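Local coordinates for protein erythrocyte binding antigen 140 (Plasmodium falciparum, PDB 4GF2) that probably binds a receptor on the host erythrocyte surface through its two Duffy-binding-like domains, consistent with a role as an adhesin in red-cell invasion, at residues Asn260-Asn263 and Asp267-Lys270; Lys181-Asn186 and Lys230-Val235; Ser221-Met226 and Lys273-Leu278; Asn238-Lys243 and Asn251-Leu256; Trp23-Asn28 and Thr33-Asp38. The protein carries 3 engineered substitutions. One frame throughout, in Å; residues are numbered along the deposited sequence.

Interaction 1. Residues Asn260-Asn263 and Asp267-Lys270; sequences NNKN and DFFK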
# COMPACT_ATOMS: atom_id res chain seq x y z
N ASN A 260 0.54 29.53 -4.86
CA ASN A 260 -0.13 28.27 -5.17
C ASN A 260 -1.22 27.94 -4.16
O ASN A 260 -1.72 26.82 -4.11
CB ASN A 260 0.90 27.13 -5.21
CG ASN A 260 2.06 27.43 -6.14
OD1 ASN A 260 3.23 27.35 -5.74
ND2 ASN A 260 1.76 27.79 -7.38
N ASN A 261 -1.59 28.94 -3.35
CA ASN A 261 -2.65 28.78 -2.37
C ASN A 261 -2.35 27.68 -1.36
O ASN A 261 -3.21 26.85 -1.05
CB ASN A 261 -3.98 28.50 -3.06
CG ASN A 261 -4.26 29.46 -4.20
OD1 ASN A 261 -3.84 30.61 -4.17
ND2 ASN A 261 -4.98 28.99 -5.21
N LYS A 262 -1.12 27.67 -0.85
CA LYS A 262 -0.71 26.70 0.16
C LYS A 262 0.08 27.40 1.27
O LYS A 262 0.53 28.53 1.10
CB LYS A 262 0.13 25.59 -0.47
CG LYS A 262 -0.57 24.84 -1.59
CD LYS A 262 -1.83 24.13 -1.11
CE LYS A 262 -2.65 23.60 -2.26
NZ LYS A 262 -4.00 23.13 -1.82
N ASN A 263 0.23 26.72 2.40
CA ASN A 263 0.85 27.32 3.58
C ASN A 263 2.34 27.04 3.70
O ASN A 263 3.10 27.88 4.19
CB ASN A 263 0.14 26.82 4.84
CG ASN A 263 -1.36 27.07 4.81
OD1 ASN A 263 -1.82 28.06 4.25
ND2 ASN A 263 -2.12 26.17 5.40
N ASP A 267 1.69 21.40 3.64
CA ASP A 267 0.39 21.72 3.05
C ASP A 267 0.46 21.70 1.53
O ASP A 267 -0.56 21.53 0.85
CB ASP A 267 -0.10 23.08 3.54
CG ASP A 267 -1.48 23.43 3.01
OD1 ASP A 267 -2.31 22.51 2.87
OD2 ASP A 267 -1.73 24.63 2.75
N PHE A 268 1.66 21.88 1.00
CA PHE A 268 1.88 21.89 -0.44
C PHE A 268 1.68 20.49 -1.02
O PHE A 268 1.22 20.34 -2.15
CB PHE A 268 3.29 22.39 -0.75
CG PHE A 268 3.48 22.87 -2.16
CD1 PHE A 268 3.09 24.14 -2.54
CD2 PHE A 268 4.06 22.05 -3.11
CE1 PHE A 268 3.26 24.58 -3.84
CE2 PHE A 268 4.25 22.48 -4.41
CZ PHE A 268 3.85 23.75 -4.77
N PHE A 269 2.01 19.47 -0.23
CA PHE A 269 1.93 18.09 -0.69
C PHE A 269 0.86 17.27 0.03
O PHE A 269 0.68 16.09 -0.28
CB PHE A 269 3.28 17.41 -0.55
CG PHE A 269 4.37 18.05 -1.36
CD1 PHE A 269 4.41 17.91 -2.73
CD2 PHE A 269 5.35 18.81 -0.74
CE1 PHE A 269 5.41 18.50 -3.47
CE2 PHE A 269 6.35 19.40 -1.48
CZ PHE A 269 6.38 19.25 -2.84
N LYS A 270 0.15 17.88 0.97
CA LYS A 270 -0.98 17.21 1.60
C LYS A 270 -1.99 16.83 0.53
O LYS A 270 -2.52 17.70 -0.17
CB LYS A 270 -1.66 18.11 2.64
CG LYS A 270 -0.90 18.25 3.95
CD LYS A 270 -1.83 18.72 5.07
CE LYS A 270 -1.05 19.09 6.33
NZ LYS A 270 -0.35 20.40 6.20
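Lys-262 and Asn-263 double back beside Asp-267 and Phe-268, with CA atoms 5.5 Å apart for Lys-262 and Phe-268 and 5.6 Å apart for Asn-263 and Asp-267. The reversal starts at Asn-261, which has positive phi. It is the C-prime residue of a Schellman motif that ends helix 252-259. Asp-267 holds the returning chain with one carboxylate oxygen. Its OD2 accepts the backbone N-H of Asn-263 at 2.9 Å through the anti lone pair, and the bond is bent to 142°. CG of Asp-267 stands anti to the backbone N (chi1 -177°), which swings the carboxylate toward the turn. The aliphatic part of Lys-262 crosses Phe-268 at about a right angle. Its CG lies 3.8 Å from CD1 of the ring. Further along, CD of Lys-262 is 3.5 Å from the carbonyl O of Asp-267. Lys-262 NZ then forms a salt bridge with Glu-272. At the rim of the same ring, CB of Asn-260 comes within 3.7 Å of Phe-268 CE1. The turn thus links helix 252-259 to the short helix 265-269. Phe-268 meets Phe-187 and Asn-184 of helix 175-202, while Phe-269 packs on helix 213-242.

Interaction 2. Residues Lys181-Asn186 and Lys230-Val235; sequences KEWNEN and KTQMEV. With GOL (glycerol), chain G.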
# COMPACT_ATOMS: atom_id res chain seq x y z
N LYS A 181 11.93 28.43 -9.21
CA LYS A 181 10.85 28.87 -10.07
C LYS A 181 10.58 27.86 -11.18
O LYS A 181 9.43 27.52 -11.45
CB LYS A 181 11.18 30.23 -10.69
CG LYS A 181 10.93 31.43 -9.78
CD LYS A 181 11.85 32.58 -10.16
CE LYS A 181 11.20 33.92 -9.95
NZ LYS A 181 12.12 35.01 -10.39
N GLU A 182 11.65 27.41 -11.83
CA GLU A 182 11.53 26.45 -12.92
C GLU A 182 10.92 25.16 -12.40
O GLU A 182 9.98 24.62 -12.97
CB GLU A 182 12.90 26.18 -13.56
CG GLU A 182 12.84 25.18 -14.73
CD GLU A 182 14.21 24.85 -15.31
OE1 GLU A 182 15.23 25.27 -14.73
OE2 GLU A 182 14.26 24.16 -16.35
N TRP A 183 11.47 24.67 -11.29
CA TRP A 183 11.00 23.43 -10.69
C TRP A 183 9.52 23.53 -10.33
O TRP A 183 8.75 22.59 -10.58
CB TRP A 183 11.80 23.10 -9.43
CG TRP A 183 11.37 21.82 -8.80
CD1 TRP A 183 11.92 20.59 -8.98
CD2 TRP A 183 10.28 21.65 -7.90
NE1 TRP A 183 11.25 19.66 -8.24
CE2 TRP A 183 10.23 20.28 -7.57
CE3 TRP A 183 9.34 22.51 -7.33
CZ2 TRP A 183 9.28 19.75 -6.70
CZ3 TRP A 183 8.39 21.99 -6.47
CH2 TRP A 183 8.37 20.62 -6.16
N ASN A 184 9.12 24.65 -9.75
CA ASN A 184 7.73 24.88 -9.40
C ASN A 184 6.82 24.75 -10.62
O ASN A 184 5.77 24.11 -10.54
CB ASN A 184 7.55 26.27 -8.78
CG ASN A 184 6.13 26.52 -8.30
OD1 ASN A 184 5.43 25.59 -7.88
ND2 ASN A 184 5.70 27.77 -8.36
N GLU A 185 7.23 25.33 -11.73
CA GLU A 185 6.46 25.25 -12.97
C GLU A 185 6.44 23.82 -13.51
O GLU A 185 5.39 23.32 -13.90
CB GLU A 185 7.02 26.20 -14.03
CG GLU A 185 6.77 27.67 -13.71
CD GLU A 185 7.49 28.61 -14.66
OE1 GLU A 185 8.60 28.27 -15.12
OE2 GLU A 185 6.95 29.71 -14.95
N ASN A 186 7.59 23.16 -13.53
CA ASN A 186 7.66 21.77 -13.98
C ASN A 186 6.70 20.92 -13.15
O ASN A 186 6.04 20.02 -13.66
CB ASN A 186 9.08 21.21 -13.86
CG ASN A 186 10.09 21.92 -14.74
OD1 ASN A 186 11.29 21.91 -14.45
ND2 ASN A 186 9.63 22.53 -15.83
N LYS A 230 8.24 16.02 -3.21
CA LYS A 230 8.37 16.61 -1.88
C LYS A 230 9.81 16.60 -1.38
O LYS A 230 10.27 17.57 -0.78
CB LYS A 230 7.47 15.90 -0.87
CG LYS A 230 7.68 16.39 0.55
CD LYS A 230 6.63 15.88 1.51
CE LYS A 230 6.85 16.42 2.92
NZ LYS A 230 5.75 16.05 3.85
N THR A 231 10.53 15.51 -1.63
CA THR A 231 11.93 15.43 -1.21
C THR A 231 12.74 16.44 -2.02
O THR A 231 13.63 17.10 -1.48
CB THR A 231 12.52 14.01 -1.38
OG1 THR A 231 12.63 13.68 -2.77
CG2 THR A 231 11.64 12.97 -0.69
N GLN A 232 12.42 16.57 -3.30
CA GLN A 232 13.12 17.51 -4.18
C GLN A 232 12.97 18.94 -3.68
O GLN A 232 13.96 19.66 -3.55
CB GLN A 232 12.60 17.40 -5.61
CG GLN A 232 13.13 16.21 -6.39
CD GLN A 232 12.60 16.14 -7.81
OE1 GLN A 232 11.75 16.93 -8.21
NE2 GLN A 232 13.11 15.18 -8.58
N MET A 233 11.74 19.34 -3.39
CA MET A 233 11.50 20.71 -2.96
C MET A 233 12.17 20.98 -1.62
O MET A 233 12.67 22.08 -1.38
CB MET A 233 10.00 21.01 -2.87
CG MET A 233 9.69 22.50 -3.01
SD MET A 233 7.94 22.89 -2.81
CE MET A 233 7.74 22.64 -1.06
N GLU A 234 12.19 19.98 -0.74
CA GLU A 234 12.88 20.12 0.54
C GLU A 234 14.32 20.54 0.30
O GLU A 234 14.79 21.53 0.85
CB GLU A 234 12.82 18.82 1.34
CG GLU A 234 11.45 18.54 1.96
CD GLU A 234 11.38 17.17 2.61
OE1 GLU A 234 12.44 16.53 2.77
OE2 GLU A 234 10.26 16.74 2.96
N VAL A 235 15.03 19.78 -0.53
CA VAL A 235 16.41 20.09 -0.87
C VAL A 235 16.53 21.53 -1.35
O VAL A 235 17.26 22.33 -0.79
CB VAL A 235 16.94 19.16 -1.96
CG1 VAL A 235 18.22 19.72 -2.58
CG2 VAL A 235 17.16 17.76 -1.40
C1 GOL G . 8.69 17.06 -14.42
O1 GOL G . 7.66 17.91 -14.90
C2 GOL G . 8.62 16.96 -12.90
O2 GOL G . 8.34 18.23 -12.35
C3 GOL G . 9.94 16.43 -12.35
O3 GOL G . 9.88 16.34 -10.94
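Trp-183 gives the polar bond of this contact. Its indole NE1 donates to OE1 of Gln-232 at 2.8 Å, and the bond is almost straight (176°). The acceptor lies in the indole plane, at the ring edge. The donor is tilted 29° from the carbonyl plane of Gln-232, and the amide and ring planes stand 72° apart. Gln-232 is extended beyond CG, which carries its amide out to the indole nitrogen. The apolar part falls on the six-membered ring. CB of Met-233 is 3.7 Å from CH2 of Trp-183, and CG of Met-233 is 3.7 Å from CZ3. Met-233 SD adds an oblique Met-aromatic contact, 4.8 Å from the centroid of that ring. A glycerol, probably from the crystallisation liquor, sits beside the contact. Its O1 donates to the backbone O of Asn-186 at 2.9 Å, and its O3 makes a weak bond to OE1 of Gln-232. Around this, Trp-183 also meets the rings of Trp-23, edge-to-face, and Phe-187. The arrangement is buried helix-to-helix packing in a largely helical Duffy-binding-like domain, in which the Trp-183 indole reaches across from helix 175-202 to helix 213-242.

Interaction 3. Residues Ser221-Met226 and Lys273-Leu278; sequences SYTSFM and KEYDDL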
# COMPACT_ATOMS: atom_id res chain seq x y z
N SER A 221 0.75 6.26 -9.61
CA SER A 221 1.74 7.10 -10.28
C SER A 221 1.75 8.48 -9.66
O SER A 221 2.81 9.05 -9.40
CB SER A 221 1.43 7.20 -11.78
OG SER A 221 1.57 5.94 -12.41
N TYR A 222 0.56 9.02 -9.41
CA TYR A 222 0.43 10.35 -8.83
C TYR A 222 1.05 10.41 -7.44
O TYR A 222 1.75 11.37 -7.09
CB TYR A 222 -1.04 10.76 -8.76
CG TYR A 222 -1.27 12.15 -8.21
CD1 TYR A 222 -1.25 13.26 -9.05
CD2 TYR A 222 -1.51 12.36 -6.86
CE1 TYR A 222 -1.46 14.53 -8.56
CE2 TYR A 222 -1.72 13.62 -6.36
CZ TYR A 222 -1.70 14.71 -7.21
OH TYR A 222 -1.90 15.97 -6.71
N THR A 223 0.81 9.38 -6.64
CA THR A 223 1.37 9.32 -5.29
C THR A 223 2.89 9.37 -5.31
O THR A 223 3.49 10.20 -4.63
CB THR A 223 0.92 8.04 -4.57
OG1 THR A 223 -0.47 8.13 -4.28
CG2 THR A 223 1.69 7.85 -3.27
N SER A 224 3.51 8.48 -6.07
CA SER A 224 4.97 8.41 -6.09
C SER A 224 5.57 9.73 -6.58
O SER A 224 6.61 10.16 -6.09
CB SER A 224 5.46 7.24 -6.95
OG SER A 224 5.01 7.36 -8.28
N PHE A 225 4.89 10.37 -7.53
CA PHE A 225 5.37 11.63 -8.08
C PHE A 225 5.37 12.72 -7.02
O PHE A 225 6.25 13.59 -7.01
CB PHE A 225 4.49 12.06 -9.26
CG PHE A 225 4.60 13.51 -9.58
CD1 PHE A 225 5.67 14.00 -10.31
CD2 PHE A 225 3.64 14.40 -9.14
CE1 PHE A 225 5.77 15.34 -10.60
CE2 PHE A 225 3.73 15.75 -9.43
CZ PHE A 225 4.80 16.22 -10.16
N MET A 226 4.39 12.69 -6.13
CA MET A 226 4.32 13.65 -5.03
C MET A 226 5.42 13.36 -4.01
O MET A 226 6.07 14.28 -3.50
CB MET A 226 2.95 13.61 -4.36
CG MET A 226 1.81 14.02 -5.28
SD MET A 226 1.85 15.76 -5.76
CE MET A 226 1.29 16.56 -4.27
N LYS A 273 -8.85 16.34 -0.39
CA LYS A 273 -10.01 15.48 -0.24
C LYS A 273 -10.26 14.75 -1.55
O LYS A 273 -10.62 13.57 -1.56
CB LYS A 273 -11.23 16.31 0.15
CG LYS A 273 -12.10 15.69 1.24
CD LYS A 273 -13.04 14.64 0.69
CE LYS A 273 -13.89 14.02 1.79
NZ LYS A 273 -14.74 15.02 2.50
N GLU A 274 -10.05 15.45 -2.66
CA GLU A 274 -10.41 14.93 -3.97
C GLU A 274 -9.63 13.67 -4.32
O GLU A 274 -10.18 12.74 -4.92
CB GLU A 274 -10.20 15.99 -5.05
CG GLU A 274 -10.82 15.62 -6.39
CD GLU A 274 -10.71 16.73 -7.41
OE1 GLU A 274 -10.01 17.73 -7.13
OE2 GLU A 274 -11.32 16.61 -8.50
N TYR A 275 -8.36 13.62 -3.95
CA TYR A 275 -7.55 12.44 -4.22
C TYR A 275 -8.14 11.22 -3.52
O TYR A 275 -8.36 10.18 -4.14
CB TYR A 275 -6.10 12.64 -3.79
CG TYR A 275 -5.30 11.38 -3.96
CD1 TYR A 275 -5.27 10.41 -2.97
CD2 TYR A 275 -4.60 11.14 -5.14
CE1 TYR A 275 -4.55 9.25 -3.13
CE2 TYR A 275 -3.88 9.98 -5.31
CZ TYR A 275 -3.86 9.04 -4.30
OH TYR A 275 -3.14 7.88 -4.47
N ASP A 276 -8.38 11.35 -2.22
CA ASP A 276 -8.99 10.28 -1.43
C ASP A 276 -10.33 9.86 -2.01
O ASP A 276 -10.68 8.68 -2.03
CB ASP A 276 -9.17 10.73 0.02
CG ASP A 276 -7.87 10.72 0.81
OD1 ASP A 276 -6.80 10.54 0.20
OD2 ASP A 276 -7.93 10.90 2.04
N ASP A 277 -11.10 10.84 -2.50
CA ASP A 277 -12.42 10.58 -3.06
C ASP A 277 -12.35 9.76 -4.35
O ASP A 277 -13.28 9.03 -4.68
CB ASP A 277 -13.14 11.89 -3.35
CG ASP A 277 -13.46 12.68 -2.10
OD1 ASP A 277 -13.55 12.07 -1.01
OD2 ASP A 277 -13.64 13.92 -2.21
N LEU A 278 -11.25 9.89 -5.09
CA LEU A 278 -11.14 9.25 -6.39
C LEU A 278 -10.24 8.02 -6.40
O LEU A 278 -10.32 7.19 -7.30
CB LEU A 278 -10.61 10.25 -7.42
CG LEU A 278 -11.53 11.40 -7.81
CD1 LEU A 278 -10.87 12.24 -8.89
CD2 LEU A 278 -12.89 10.90 -8.29
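Tyr-222 and Tyr-275 join the long helix 213-242 to the short helix 273-279, beside the disulfide Cys-219 to Cys-279 that ties the same two helices. The ring planes are only 26° apart, but the rings are offset, with little overlap. Their centroids are 5.7 Å apart. CD2 of Tyr-222 meets the CD2-CE2 side of the Tyr-275 ring, 3.7 Å from CE2. In both residues CG is anti to the backbone N (chi1 -178° for Tyr-222 and 175° for Tyr-275), and the two side chains run side by side, pointing opposite ways, as each reaches toward the other helix. This is a wide helix-helix contact, bridged by long aromatic side chains: the nearest CA atoms, those of Tyr-222 and Tyr-275, are 9.4 Å apart. The phenol of Tyr-275 reaches the backbone of the long helix and hydrogen-bonds to the carbonyl O of Cys-219. OG1 of Thr-223 is hydrogen-bonded to that same carbonyl, and it lies 2.7 Å from OH of Tyr-275. The hydroxyl of Tyr-222 is hydrogen-bonded to NZ of Lys-191 on helix 175-202, and its ring meets Phe-195 edge-to-face.

Interaction 4. Residues Asn238-Lys243 and Asn251-Leu256; sequences NLYKKK and NFLNDL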
# COMPACT_ATOMS: atom_id res chain seq x y z
N ASN A 238 15.77 24.19 1.26
CA ASN A 238 16.81 24.30 2.28
C ASN A 238 18.03 25.00 1.71
O ASN A 238 18.66 25.81 2.40
CB ASN A 238 17.20 22.91 2.80
CG ASN A 238 16.05 22.20 3.49
OD1 ASN A 238 15.07 22.83 3.90
ND2 ASN A 238 16.16 20.88 3.61
N LEU A 239 18.35 24.71 0.46
CA LEU A 239 19.47 25.36 -0.21
C LEU A 239 19.24 26.86 -0.34
O LEU A 239 20.19 27.64 -0.32
CB LEU A 239 19.70 24.73 -1.59
CG LEU A 239 20.28 23.32 -1.57
CD1 LEU A 239 20.29 22.72 -2.96
CD2 LEU A 239 21.69 23.32 -0.99
N TYR A 240 17.99 27.26 -0.46
CA TYR A 240 17.66 28.68 -0.51
C TYR A 240 18.04 29.34 0.80
O TYR A 240 18.84 30.28 0.82
CB TYR A 240 16.17 28.89 -0.80
CG TYR A 240 15.80 30.35 -0.94
CD1 TYR A 240 16.11 31.06 -2.09
CD2 TYR A 240 15.15 31.01 0.09
CE1 TYR A 240 15.78 32.39 -2.22
CE2 TYR A 240 14.81 32.35 -0.03
CZ TYR A 240 15.13 33.03 -1.19
OH TYR A 240 14.79 34.35 -1.31
N LYS A 241 17.47 28.85 1.89
CA LYS A 241 17.76 29.39 3.22
C LYS A 241 19.26 29.42 3.47
O LYS A 241 19.80 30.42 3.92
CB LYS A 241 17.06 28.55 4.29
CG LYS A 241 15.55 28.69 4.31
CD LYS A 241 14.90 27.61 5.17
CE LYS A 241 13.39 27.78 5.22
NZ LYS A 241 12.70 26.59 5.81
N LYS A 242 19.92 28.31 3.16
CA LYS A 242 21.36 28.18 3.40
C LYS A 242 22.16 29.23 2.65
O LYS A 242 23.19 29.69 3.13
CB LYS A 242 21.83 26.78 3.01
CG LYS A 242 23.34 26.62 3.06
CD LYS A 242 23.76 25.17 2.87
CE LYS A 242 25.27 25.03 2.97
NZ LYS A 242 25.71 23.61 2.90
N LYS A 243 21.69 29.60 1.46
CA LYS A 243 22.39 30.60 0.65
C LYS A 243 22.00 32.02 1.05
O LYS A 243 22.47 32.99 0.45
CB LYS A 243 22.10 30.36 -0.83
CG LYS A 243 22.81 29.15 -1.41
CD LYS A 243 22.35 28.86 -2.83
CE LYS A 243 23.21 27.80 -3.50
NZ LYS A 243 24.56 28.31 -3.87
N ASN A 251 10.72 36.74 1.61
CA ASN A 251 9.54 35.88 1.55
C ASN A 251 9.44 35.10 0.24
O ASN A 251 8.36 34.65 -0.14
CB ASN A 251 8.27 36.71 1.73
CG ASN A 251 8.30 37.54 2.99
OD1 ASN A 251 8.01 37.04 4.08
ND2 ASN A 251 8.65 38.82 2.86
N PHE A 252 10.57 34.95 -0.44
CA PHE A 252 10.59 34.22 -1.70
C PHE A 252 9.84 32.90 -1.57
O PHE A 252 8.88 32.65 -2.30
CB PHE A 252 12.03 33.98 -2.16
CG PHE A 252 12.14 33.28 -3.48
CD1 PHE A 252 11.76 33.92 -4.65
CD2 PHE A 252 12.62 31.99 -3.56
CE1 PHE A 252 11.86 33.28 -5.87
CE2 PHE A 252 12.72 31.34 -4.78
CZ PHE A 252 12.34 31.99 -5.94
N LEU A 253 10.28 32.06 -0.64
CA LEU A 253 9.66 30.75 -0.46
C LEU A 253 8.21 30.90 -0.02
O LEU A 253 7.32 30.23 -0.54
CB LEU A 253 10.44 29.92 0.57
CG LEU A 253 11.89 29.63 0.20
CD1 LEU A 253 12.61 28.92 1.34
CD2 LEU A 253 11.97 28.81 -1.08
N ASN A 254 7.98 31.79 0.94
CA ASN A 254 6.64 32.04 1.45
C ASN A 254 5.69 32.48 0.35
O ASN A 254 4.68 31.82 0.08
CB ASN A 254 6.68 33.10 2.56
CG ASN A 254 5.30 33.49 3.05
OD1 ASN A 254 4.81 34.58 2.76
ND2 ASN A 254 4.67 32.59 3.79
N ASP A 255 6.01 33.60 -0.29
CA ASP A 255 5.23 34.10 -1.43
C ASP A 255 4.91 32.96 -2.39
O ASP A 255 3.76 32.79 -2.79
CB ASP A 255 6.00 35.20 -2.17
CG ASP A 255 6.19 36.44 -1.33
OD1 ASP A 255 5.32 36.74 -0.49
OD2 ASP A 255 7.23 37.12 -1.50
N LEU A 256 5.93 32.19 -2.76
CA LEU A 256 5.76 31.09 -3.70
C LEU A 256 4.70 30.11 -3.22
O LEU A 256 3.93 29.58 -4.03
CB LEU A 256 7.09 30.37 -3.91
CG LEU A 256 7.02 29.03 -4.64
CD1 LEU A 256 8.09 28.93 -5.70
CD2 LEU A 256 7.14 27.88 -3.64
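The hydroxyl of Tyr-240 is hydrogen-bonded to the backbone O of Lys-249, in the loop that leads to Phe-252. The same OH is pressed against Phe-252 CB, at a modelled 2.9 Å that is short enough to be doubtful. The rings of Tyr-240 and Phe-252 lie at 30°, slid apart, with centroids 5.0 Å from each other. CD2 of Phe-252 sits over one face of the tyrosine ring, toward its rim, 3.5 Å from CE1 of Tyr-240. At CD2 of the same tyrosine ring Leu-253 adds its branch, with CD1 at 3.5 Å. The extended chain of Lys-241 flanks this leucine, its CE 4.1 Å from CD1 of Leu-253. Both aromatic side chains have CG anti to the backbone N (chi1 -177° for Tyr-240), which sends them into the gap between the helices. The helical segments 238-242 and 252-256, ends of helices 213-242 and 252-259, run roughly antiparallel (146°), their axes 11.5 Å apart at closest approach. Helix 175-202 lies beside them, where Leu-253 packs on Ile-180 and Tyr-240 touches Asn-177.

Interaction 5. Residues Trp23-Asn28 and Thr33-Asp38; sequences WICREN and TVCVPD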
# COMPACT_ATOMS: atom_id res chain seq x y z
N TRP A 23 14.37 16.00 -12.56
CA TRP A 23 15.34 16.62 -11.66
C TRP A 23 16.11 15.54 -10.92
O TRP A 23 15.53 14.65 -10.29
CB TRP A 23 14.63 17.54 -10.67
CG TRP A 23 14.16 18.82 -11.29
CD1 TRP A 23 13.10 18.98 -12.14
CD2 TRP A 23 14.73 20.12 -11.12
NE1 TRP A 23 12.97 20.29 -12.51
CE2 TRP A 23 13.96 21.02 -11.90
CE3 TRP A 23 15.81 20.62 -10.39
CZ2 TRP A 23 14.24 22.39 -11.96
CZ3 TRP A 23 16.08 21.98 -10.45
CH2 TRP A 23 15.30 22.85 -11.23
N ILE A 24 17.44 15.61 -11.01
CA ILE A 24 18.28 14.57 -10.45
C ILE A 24 19.01 15.09 -9.22
O ILE A 24 19.74 16.08 -9.27
CB ILE A 24 19.30 14.07 -11.49
CG1 ILE A 24 18.57 13.53 -12.71
CG2 ILE A 24 20.17 12.98 -10.89
CD1 ILE A 24 19.10 14.06 -14.02
N CYS A 25 18.79 14.40 -8.10
CA CYS A 25 19.41 14.79 -6.84
C CYS A 25 20.61 13.91 -6.53
O CYS A 25 20.54 12.69 -6.61
CB CYS A 25 18.38 14.72 -5.71
SG CYS A 25 16.96 15.81 -5.97
N ARG A 26 21.72 14.56 -6.19
CA ARG A 26 22.94 13.87 -5.79
C ARG A 26 23.61 14.68 -4.69
O ARG A 26 23.29 15.85 -4.49
CB ARG A 26 23.90 13.75 -6.97
CG ARG A 26 23.31 13.12 -8.22
CD ARG A 26 24.33 13.06 -9.34
NE ARG A 26 24.75 14.39 -9.79
CZ ARG A 26 24.23 15.05 -10.82
NH1 ARG A 26 23.25 14.52 -11.54
NH2 ARG A 26 24.69 16.25 -11.14
N GLU A 27 24.55 14.07 -3.97
CA GLU A 27 25.34 14.81 -3.00
C GLU A 27 26.68 15.18 -3.63
O GLU A 27 27.33 14.34 -4.26
CB GLU A 27 25.54 14.01 -1.71
CG GLU A 27 26.46 12.80 -1.84
CD GLU A 27 26.78 12.16 -0.50
OE1 GLU A 27 26.09 12.47 0.50
OE2 GLU A 27 27.72 11.34 -0.44
N ASN A 28 27.08 16.44 -3.47
CA ASN A 28 28.35 16.91 -4.01
C ASN A 28 29.51 16.60 -3.06
O ASN A 28 29.34 15.92 -2.05
CB ASN A 28 28.28 18.41 -4.31
CG ASN A 28 28.08 19.25 -3.07
OD1 ASN A 28 28.49 18.88 -1.97
ND2 ASN A 28 27.46 20.41 -3.24
N THR A 33 23.52 17.69 -0.53
CA THR A 33 22.60 17.27 -1.58
C THR A 33 22.12 18.47 -2.40
O THR A 33 21.79 19.52 -1.85
CB THR A 33 21.37 16.55 -0.99
OG1 THR A 33 21.77 15.30 -0.42
CG2 THR A 33 20.32 16.28 -2.07
N VAL A 34 22.10 18.30 -3.72
CA VAL A 34 21.53 19.29 -4.62
C VAL A 34 20.67 18.61 -5.68
O VAL A 34 20.90 17.44 -6.01
CB VAL A 34 22.62 20.13 -5.34
CG1 VAL A 34 23.34 21.02 -4.35
CG2 VAL A 34 23.60 19.22 -6.06
N CYS A 35 19.69 19.34 -6.21
CA CYS A 35 18.83 18.83 -7.27
C CYS A 35 19.02 19.66 -8.53
O CYS A 35 18.69 20.85 -8.57
CB CYS A 35 17.36 18.88 -6.84
SG CYS A 35 16.95 17.78 -5.47
N VAL A 36 19.55 19.02 -9.57
CA VAL A 36 19.84 19.70 -10.82
C VAL A 36 18.85 19.29 -11.90
O VAL A 36 18.48 18.12 -12.01
CB VAL A 36 21.26 19.35 -11.30
CG1 VAL A 36 21.60 20.11 -12.57
CG2 VAL A 36 22.27 19.66 -10.20
N PRO A 37 18.39 20.26 -12.71
CA PRO A 37 17.48 19.92 -13.81
C PRO A 37 18.24 19.29 -14.97
O PRO A 37 19.37 19.67 -15.26
CB PRO A 37 16.90 21.28 -14.21
CG PRO A 37 17.96 22.26 -13.85
CD PRO A 37 18.66 21.71 -12.64
N ASP A 38 17.62 18.32 -15.63
CA ASP A 38 18.26 17.65 -16.75
C ASP A 38 18.61 18.67 -17.84
O ASP A 38 19.58 18.50 -18.58
CB ASP A 38 17.35 16.56 -17.31
CG ASP A 38 18.11 15.46 -18.03
OD1 ASP A 38 19.30 15.26 -17.69
OD2 ASP A 38 17.53 14.81 -18.91
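Cys-25 and Cys-35 face each other as a non-hydrogen-bonded antiparallel pair, joined by a disulfide with SG atoms 2.0 Å apart and a chi3 of 96°. Hydrogen-bonded pairs flank them. Ile-24 N bonds to Val-36 O at 2.9 Å, and Val-36 N returns to Ile-24 O at 3.0 Å. Arg-26 and Val-34 exchange a second such pair, with Val-34 N to Arg-26 O at 2.8 Å. On the face carrying the disulfide, Trp-23 has CG anti to its carbonyl carbon (chi1 -73°), and its indole lies against Pro-37. CB of Pro-37 stands 3.6 Å above the centroid of the six-membered ring, only 8° off its normal, a CH-pi contact. The edge of that indole meets Cys-35 O, 3.4 Å from CZ3 of Trp-23. Farther out, Trp-23 NE1 bonds to OD1 of Asn-186, and Asp-38 forms a salt bridge with Arg-18. This is a crosslinked two-stranded hairpin. Thr-33, Val-34 and Cys-35 rest on helix 213-242, Val-36 and Pro-37 on Trp-179 of helix 175-202, and Ile-24 on helix 38-41.

Overall arrangement
The chain first closes the short hairpin of interaction 5. Much later, interaction 2 brings helix 175-202 against helix 213-242. Interaction 3 opens on that second helix before interaction 2 has closed, so these two cross; it ends on helix 273-279. Within its loop lie interaction 4 and then interaction 1, one after the other. Interaction 4 folds helix 252-259 back on the end of helix 213-242, and interaction 1 makes the turn into helix 265-269. Helix 213-242 serves interactions 2, 3 and 4. The hairpin touches interactions 2 and 4, and Phe-269 joins interaction 1 to interactions 2 and 3. Interactions 3 and 4 are separate, about 13 Å between nearest atoms.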